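Local atomic coordinates of pectate lyase (Bacillus, PDB entry 3VMV), a protein that probably cleaves the polygalacturonate of pectin by beta-elimination, as a secreted pectate lyase of polysaccharide lyase family 1 with a parallel beta-helix fold. Residues Y200-L204 with K224-D228; H217-F223 with F240-F246. One frame throughout, in Å; residues are numbered along the deposited sequence.

Both contacts join successive coils of the same right-handed parallel beta-helix, and strand 222-226 serves in each: K224-D228 leans on the preceding coil in contact 1, while Y222 and F223 lean on the following one in contact 2. Their centres lie about 13 Å apart, and they meet where the F201 ring packs on that of F223 and Y200 on Y222. Contact 2 is buried, with asparagines paired at the turn, a histidine–glutamate bond before it and stacked phenylalanines after it. Contact 1 is only partly buried, at the far end of the strand: backbone bonds carry it, I226 and L204 face inward, and lysine, aspartate, asparagine and two waters line its outer side.

Contact 1. Residues Y200-L204 with K224-D228; sequences YFNNL and KDIND
Two neighbouring coils of the parallel beta-helix pair here, Y200-L204 against K224-D228, the first turning a corner at N203; N203 and D225 both take left-handed backbone angles. F201 O accepts from K224 N at 2.8 Å, and K224 O takes N203 N at 3.0 Å. Past the corner L204 N gives D225 O a weak bond, whereas N227 N binds L204 O at 2.8 Å (167°). On the side of N202 and K224 the side chains run alongside each other: N202 OD1 lies 3.6 Å from K224 CG, and K224 CD is 3.7 Å from Y200 OH. The lysine chain stays extended until its last torsion (chi4 -60°), which bends NZ back to D225 OD2, 3.0 Å away and above the carboxylate plane. One water donates to both N202 OD1 and D225 OD2; a second links N203 OD1 to D225 O. With an alanine at K224 the D225 carboxylate would probably lose its ammonium mate and N202 its flanking neighbour. On the inner side F201 CB and L204 CB approach I226. Strand 165-175 adjoins the first segment, E173 and N174 binding the N202 and N203 amides, and strand 245-249 continues beyond K224 and I226.

Contact 2. Residues H217-F223 with F240-F246; sequences HMFNNYF and FVENNYF
The F223 ring carries F246 on one face, its CE1 over the centre, in an offset stack with planes at 17° and centroids 4.3 Å apart; N244 OD1 and Y245 O lie at the F223 edge. Both set CG beside the backbone N (chi1 near -65°), sending the rings the same way. On the opposite side of these strands Y245 turns its edge toward the face of Y222 (88°). F219 CD2 lies over the rim of one H217 ring face; at the edge NE2 meets E242 OE1 in the ring plane at 2.7 Å, and F240 runs nearly parallel but slid aside. The N221 and N244 amides lie nearly coplanar: N244 OD1 accepts from N221 N at 2.8 Å and N221 ND2 at 2.9 Å, while N244 ND2 reaches M218 O, which also takes E242 N, from above its carbonyl plane at 3.1 Å. In this asparagine ladder of the beta-helix N221 OD1 takes N199 N on one adjacent coil and N282 OD1 takes N244 N on the other, so buried amides satisfy backbone groups such as N221 N. With Y302 at ND1 and E242 at NE2, the H217 ring should resist rotation, and the carboxylate would probably favour a protonated imidazole.

Contact 1. Residues Y200-L204 with K224-D228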
loop_
_atom_site.group_PDB
_atom_site.type_symbol
_atom_site.label_atom_id
_atom_site.label_comp_id
_atom_site.label_asym_id
_atom_site.label_seq_id
_atom_site.Cartn_x
_atom_site.Cartn_y
_atom_site.Cartn_z
ATOM N N TYR A 200 -2.061 10.431 -1.119
ATOM C CA TYR A 200 -2.505 11.081 -2.337
ATOM C C TYR A 200 -2.622 10.005 -3.410
ATOM O O TYR A 200 -1.621 9.304 -3.686
ATOM C CB TYR A 200 -1.411 12.042 -2.759
ATOM C CG TYR A 200 -1.689 12.966 -3.919
ATOM C CD1 TYR A 200 -2.897 13.667 -4.034
ATOM C CD2 TYR A 200 -0.711 13.198 -4.885
ATOM C CE1 TYR A 200 -3.107 14.553 -5.079
ATOM C CE2 TYR A 200 -0.943 14.078 -5.925
ATOM C CZ TYR A 200 -2.106 14.761 -6.002
ATOM O OH TYR A 200 -2.351 15.671 -7.033
ATOM N N PHE A 201 -3.829 9.847 -3.957
ATOM C CA PHE A 201 -4.102 8.868 -5.022
ATOM C C PHE A 201 -4.454 9.662 -6.260
ATOM O O PHE A 201 -5.555 10.184 -6.352
ATOM C CB PHE A 201 -5.287 7.993 -4.611
ATOM C CG PHE A 201 -5.057 7.170 -3.341
ATOM C CD1 PHE A 201 -4.062 6.188 -3.271
ATOM C CD2 PHE A 201 -5.889 7.326 -2.239
ATOM C CE1 PHE A 201 -3.904 5.423 -2.102
ATOM C CE2 PHE A 201 -5.783 6.537 -1.098
ATOM C CZ PHE A 201 -4.759 5.589 -1.011
ATOM N N ASN A 202 -3.559 9.779 -7.239
ATOM C CA ASN A 202 -3.758 10.764 -8.303
ATOM C C ASN A 202 -3.411 10.190 -9.692
ATOM O O ASN A 202 -2.353 9.603 -9.880
ATOM C CB ASN A 202 -2.857 11.977 -8.008
ATOM C CG ASN A 202 -2.868 12.979 -9.120
ATOM O OD1 ASN A 202 -3.924 13.501 -9.477
ATOM N ND2 ASN A 202 -1.693 13.292 -9.643
ATOM N N ASN A 203 -4.295 10.424 -10.654
ATOM C CA ASN A 203 -4.070 9.985 -12.047
ATOM C C ASN A 203 -3.859 8.468 -12.133
ATOM O O ASN A 203 -2.795 7.972 -12.569
ATOM C CB ASN A 203 -2.959 10.757 -12.739
ATOM C CG ASN A 203 -2.911 10.456 -14.217
ATOM O OD1 ASN A 203 -3.947 10.416 -14.887
ATOM N ND2 ASN A 203 -1.712 10.277 -14.741
ATOM N N LEU A 204 -4.908 7.747 -11.709
ATOM C CA LEU A 204 -4.897 6.287 -11.607
ATOM C C LEU A 204 -6.055 5.767 -12.388
ATOM O O LEU A 204 -7.056 6.470 -12.556
ATOM C CB LEU A 204 -5.029 5.824 -10.140
ATOM C CG LEU A 204 -3.993 6.468 -9.206
ATOM C CD1 LEU A 204 -4.428 6.161 -7.775
ATOM C CD2 LEU A 204 -2.573 5.950 -9.484
ATOM N N LYS A 224 -7.814 11.829 -6.590
ATOM C CA LYS A 224 -7.927 12.844 -7.637
ATOM C C LYS A 224 -7.718 12.203 -8.987
ATOM O O LYS A 224 -6.756 11.445 -9.183
ATOM C CB LYS A 224 -6.849 13.914 -7.431
ATOM C CG LYS A 224 -6.935 15.071 -8.405
ATOM C CD LYS A 224 -5.932 16.162 -7.986
ATOM C CE LYS A 224 -6.152 17.431 -8.790
ATOM N NZ LYS A 224 -5.978 17.201 -10.238
ATOM N N ASP A 225 -8.606 12.529 -9.924
ATOM C CA ASP A 225 -8.387 12.149 -11.329
ATOM C C ASP A 225 -8.207 10.647 -11.453
ATOM O O ASP A 225 -7.210 10.137 -11.960
ATOM C CB ASP A 225 -7.217 12.931 -11.921
ATOM C CG ASP A 225 -7.528 14.425 -12.086
ATOM O OD1 ASP A 225 -8.711 14.835 -12.039
ATOM O OD2 ASP A 225 -6.575 15.184 -12.327
ATOM N N ILE A 226 -9.224 9.934 -10.977
ATOM C CA ILE A 226 -9.220 8.473 -11.060
ATOM C C ILE A 226 -10.166 8.108 -12.190
ATOM O O ILE A 226 -11.369 8.412 -12.146
ATOM C CB ILE A 226 -9.561 7.851 -9.706
ATOM C CG1 ILE A 226 -8.421 8.188 -8.706
ATOM C CG2 ILE A 226 -9.705 6.288 -9.844
ATOM C CD1 ILE A 226 -8.660 7.765 -7.257
ATOM N N ASN A 227 -9.611 7.446 -13.214
ATOM C CA ASN A 227 -10.310 7.324 -14.485
ATOM C C ASN A 227 -11.495 6.380 -14.476
ATOM O O ASN A 227 -12.547 6.708 -15.029
ATOM C CB ASN A 227 -9.282 6.902 -15.565
ATOM C CG ASN A 227 -9.896 6.855 -16.927
ATOM O OD1 ASN A 227 -10.374 7.865 -17.425
ATOM N ND2 ASN A 227 -9.911 5.681 -17.532
ATOM N N ASP A 228 -11.313 5.195 -13.893
ATOM C CA ASP A 228 -12.386 4.210 -13.953
ATOM C C ASP A 228 -13.135 4.081 -12.620
ATOM O O ASP A 228 -14.305 4.482 -12.526
ATOM C CB ASP A 228 -11.870 2.872 -14.489
ATOM C CG ASP A 228 -12.967 2.081 -15.192
ATOM O OD1 ASP A 228 -13.579 2.592 -16.155
ATOM O OD2 ASP A 228 -13.217 0.940 -14.782
HETATM O O HOH W 1 -4.037 14.707 -11.849
HETATM O O HOH W 2 -6.847 9.843 -14.708
#

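Contact 2. Residues H217-F223 with F240-F246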
loop_
_atom_site.group_PDB
_atom_site.type_symbol
_atom_site.label_atom_id
_atom_site.label_comp_id
_atom_site.label_asym_id
_atom_site.label_seq_id
_atom_site.Cartn_x
_atom_site.Cartn_y
_atom_site.Cartn_z
ATOM N N HIS A 217 -9.797 0.446 6.881
ATOM C CA HIS A 217 -10.179 1.824 7.208
ATOM C C HIS A 217 -9.413 2.750 6.279
ATOM O O HIS A 217 -8.191 2.666 6.224
ATOM C CB HIS A 217 -9.817 2.068 8.661
ATOM C CG HIS A 217 -10.195 3.412 9.222
ATOM N ND1 HIS A 217 -9.526 3.926 10.312
ATOM C CD2 HIS A 217 -11.155 4.310 8.901
ATOM C CE1 HIS A 217 -10.082 5.082 10.656
ATOM N NE2 HIS A 217 -11.059 5.349 9.809
ATOM N N MET A 218 -10.125 3.604 5.551
ATOM C CA MET A 218 -9.498 4.647 4.748
ATOM C C MET A 218 -9.965 5.997 5.255
ATOM O O MET A 218 -11.176 6.294 5.173
ATOM C CB MET A 218 -9.887 4.501 3.290
ATOM C CG MET A 218 -9.621 3.105 2.760
ATOM S SD MET A 218 -9.747 3.017 0.950
ATOM C CE MET A 218 -8.214 3.765 0.409
ATOM N N PHE A 219 -9.028 6.762 5.820
ATOM C CA PHE A 219 -9.388 8.113 6.257
ATOM C C PHE A 219 -8.414 9.177 5.816
ATOM O O PHE A 219 -7.201 8.947 5.736
ATOM C CB PHE A 219 -9.649 8.180 7.789
ATOM C CG PHE A 219 -8.419 7.950 8.673
ATOM C CD1 PHE A 219 -7.727 9.039 9.209
ATOM C CD2 PHE A 219 -8.004 6.668 9.006
ATOM C CE1 PHE A 219 -6.647 8.878 10.064
ATOM C CE2 PHE A 219 -6.888 6.479 9.852
ATOM C CZ PHE A 219 -6.210 7.588 10.390
ATOM N N ASN A 220 -8.948 10.369 5.520
ATOM C CA ASN A 220 -8.094 11.530 5.272
ATOM C C ASN A 220 -7.172 11.332 4.086
ATOM O O ASN A 220 -6.107 11.939 4.064
ATOM C CB ASN A 220 -7.267 11.918 6.518
ATOM C CG ASN A 220 -8.119 12.573 7.620
ATOM O OD1 ASN A 220 -9.326 12.959 7.433
ATOM N ND2 ASN A 220 -7.522 12.698 8.765
ATOM N N ASN A 221 -7.607 10.534 3.112
ATOM C CA ASN A 221 -6.874 10.476 1.826
ATOM C C ASN A 221 -7.446 11.475 0.820
ATOM O O ASN A 221 -8.598 11.941 0.982
ATOM C CB ASN A 221 -6.946 9.073 1.216
ATOM C CG ASN A 221 -6.487 7.999 2.171
ATOM O OD1 ASN A 221 -5.280 7.792 2.391
ATOM N ND2 ASN A 221 -7.452 7.303 2.768
ATOM N N TYR A 222 -6.637 11.801 -0.197
ATOM C CA TYR A 222 -6.997 12.712 -1.274
ATOM C C TYR A 222 -6.942 11.918 -2.556
ATOM O O TYR A 222 -5.861 11.519 -2.966
ATOM C CB TYR A 222 -5.995 13.875 -1.281
ATOM C CG TYR A 222 -6.161 14.971 -2.312
ATOM C CD1 TYR A 222 -7.279 15.038 -3.121
ATOM C CD2 TYR A 222 -5.223 15.979 -2.386
ATOM C CE1 TYR A 222 -7.379 16.092 -4.064
ATOM C CE2 TYR A 222 -5.327 17.011 -3.316
ATOM C CZ TYR A 222 -6.419 17.063 -4.117
ATOM O OH TYR A 222 -6.493 18.109 -4.996
ATOM N N PHE A 223 -8.124 11.635 -3.104
ATOM C CA PHE A 223 -8.287 10.892 -4.367
ATOM C C PHE A 223 -8.536 11.915 -5.463
ATOM O O PHE A 223 -9.416 12.789 -5.306
ATOM C CB PHE A 223 -9.521 10.016 -4.289
ATOM C CG PHE A 223 -9.490 8.882 -3.259
ATOM C CD1 PHE A 223 -9.336 7.568 -3.685
ATOM C CD2 PHE A 223 -9.691 9.128 -1.899
ATOM C CE1 PHE A 223 -9.438 6.495 -2.809
ATOM C CE2 PHE A 223 -9.781 8.074 -0.992
ATOM C CZ PHE A 223 -9.627 6.734 -1.440
ATOM N N PHE A 240 -14.421 1.178 5.990
ATOM C CA PHE A 240 -14.889 2.445 6.566
ATOM C C PHE A 240 -14.201 3.582 5.826
ATOM O O PHE A 240 -12.965 3.712 5.920
ATOM C CB PHE A 240 -14.616 2.457 8.083
ATOM C CG PHE A 240 -15.076 3.729 8.791
ATOM C CD1 PHE A 240 -16.229 4.379 8.379
ATOM C CD2 PHE A 240 -14.397 4.194 9.914
ATOM C CE1 PHE A 240 -16.684 5.507 9.056
ATOM C CE2 PHE A 240 -14.835 5.336 10.581
ATOM C CZ PHE A 240 -15.973 5.988 10.161
ATOM N N VAL A 241 -14.973 4.351 5.061
ATOM C CA VAL A 241 -14.461 5.433 4.194
ATOM C C VAL A 241 -14.825 6.716 4.882
ATOM O O VAL A 241 -15.971 7.126 4.850
ATOM C CB VAL A 241 -15.082 5.336 2.827
ATOM C CG1 VAL A 241 -14.507 6.376 1.858
ATOM C CG2 VAL A 241 -14.920 3.893 2.290
ATOM N N GLU A 242 -13.821 7.323 5.522
ATOM C CA GLU A 242 -14.079 8.426 6.475
ATOM C C GLU A 242 -13.262 9.666 6.167
ATOM O O GLU A 242 -12.018 9.650 6.127
ATOM C CB GLU A 242 -13.697 7.892 7.877
ATOM C CG GLU A 242 -13.950 8.885 9.002
ATOM C CD GLU A 242 -13.417 8.386 10.350
ATOM O OE1 GLU A 242 -12.434 7.613 10.330
ATOM O OE2 GLU A 242 -13.959 8.851 11.389
ATOM N N ASN A 243 -13.969 10.771 5.975
ATOM C CA ASN A 243 -13.309 12.077 5.847
ATOM C C ASN A 243 -12.210 12.103 4.793
ATOM O O ASN A 243 -11.103 12.604 5.016
ATOM C CB ASN A 243 -12.773 12.572 7.210
ATOM C CG ASN A 243 -13.877 12.860 8.210
ATOM O OD1 ASN A 243 -15.042 12.389 8.088
ATOM N ND2 ASN A 243 -13.519 13.626 9.243
ATOM N N ASN A 244 -12.515 11.536 3.635
ATOM C CA ASN A 244 -11.637 11.632 2.481
ATOM C C ASN A 244 -12.125 12.684 1.519
ATOM O O ASN A 244 -13.307 13.001 1.515
ATOM C CB ASN A 244 -11.565 10.295 1.718
ATOM C CG ASN A 244 -11.107 9.127 2.575
ATOM O OD1 ASN A 244 -9.909 8.905 2.743
ATOM N ND2 ASN A 244 -12.053 8.366 3.095
ATOM N N TYR A 245 -11.211 13.183 0.691
ATOM C CA TYR A 245 -11.538 14.165 -0.324
ATOM C C TYR A 245 -11.402 13.529 -1.702
ATOM O O TYR A 245 -10.346 12.951 -1.982
ATOM C CB TYR A 245 -10.613 15.397 -0.185
ATOM C CG TYR A 245 -11.125 16.604 -0.881
ATOM C CD1 TYR A 245 -11.885 17.503 -0.155
ATOM C CD2 TYR A 245 -10.883 16.852 -2.222
ATOM C CE1 TYR A 245 -12.403 18.603 -0.699
ATOM C CE2 TYR A 245 -11.464 18.048 -2.813
ATOM C CZ TYR A 245 -12.206 18.860 -1.997
ATOM O OH TYR A 245 -12.823 20.014 -2.428
ATOM N N PHE A 246 -12.468 13.598 -2.525
ATOM C CA PHE A 246 -12.409 13.022 -3.853
ATOM C C PHE A 246 -12.676 14.120 -4.882
ATOM O O PHE A 246 -13.647 14.863 -4.746
ATOM C CB PHE A 246 -13.560 12.017 -4.023
ATOM C CG PHE A 246 -13.500 10.822 -3.116
ATOM C CD1 PHE A 246 -12.956 9.613 -3.567
ATOM C CD2 PHE A 246 -13.979 10.887 -1.801
ATOM C CE1 PHE A 246 -12.928 8.487 -2.747
ATOM C CE2 PHE A 246 -13.978 9.761 -0.989
ATOM C CZ PHE A 246 -13.443 8.557 -1.424
#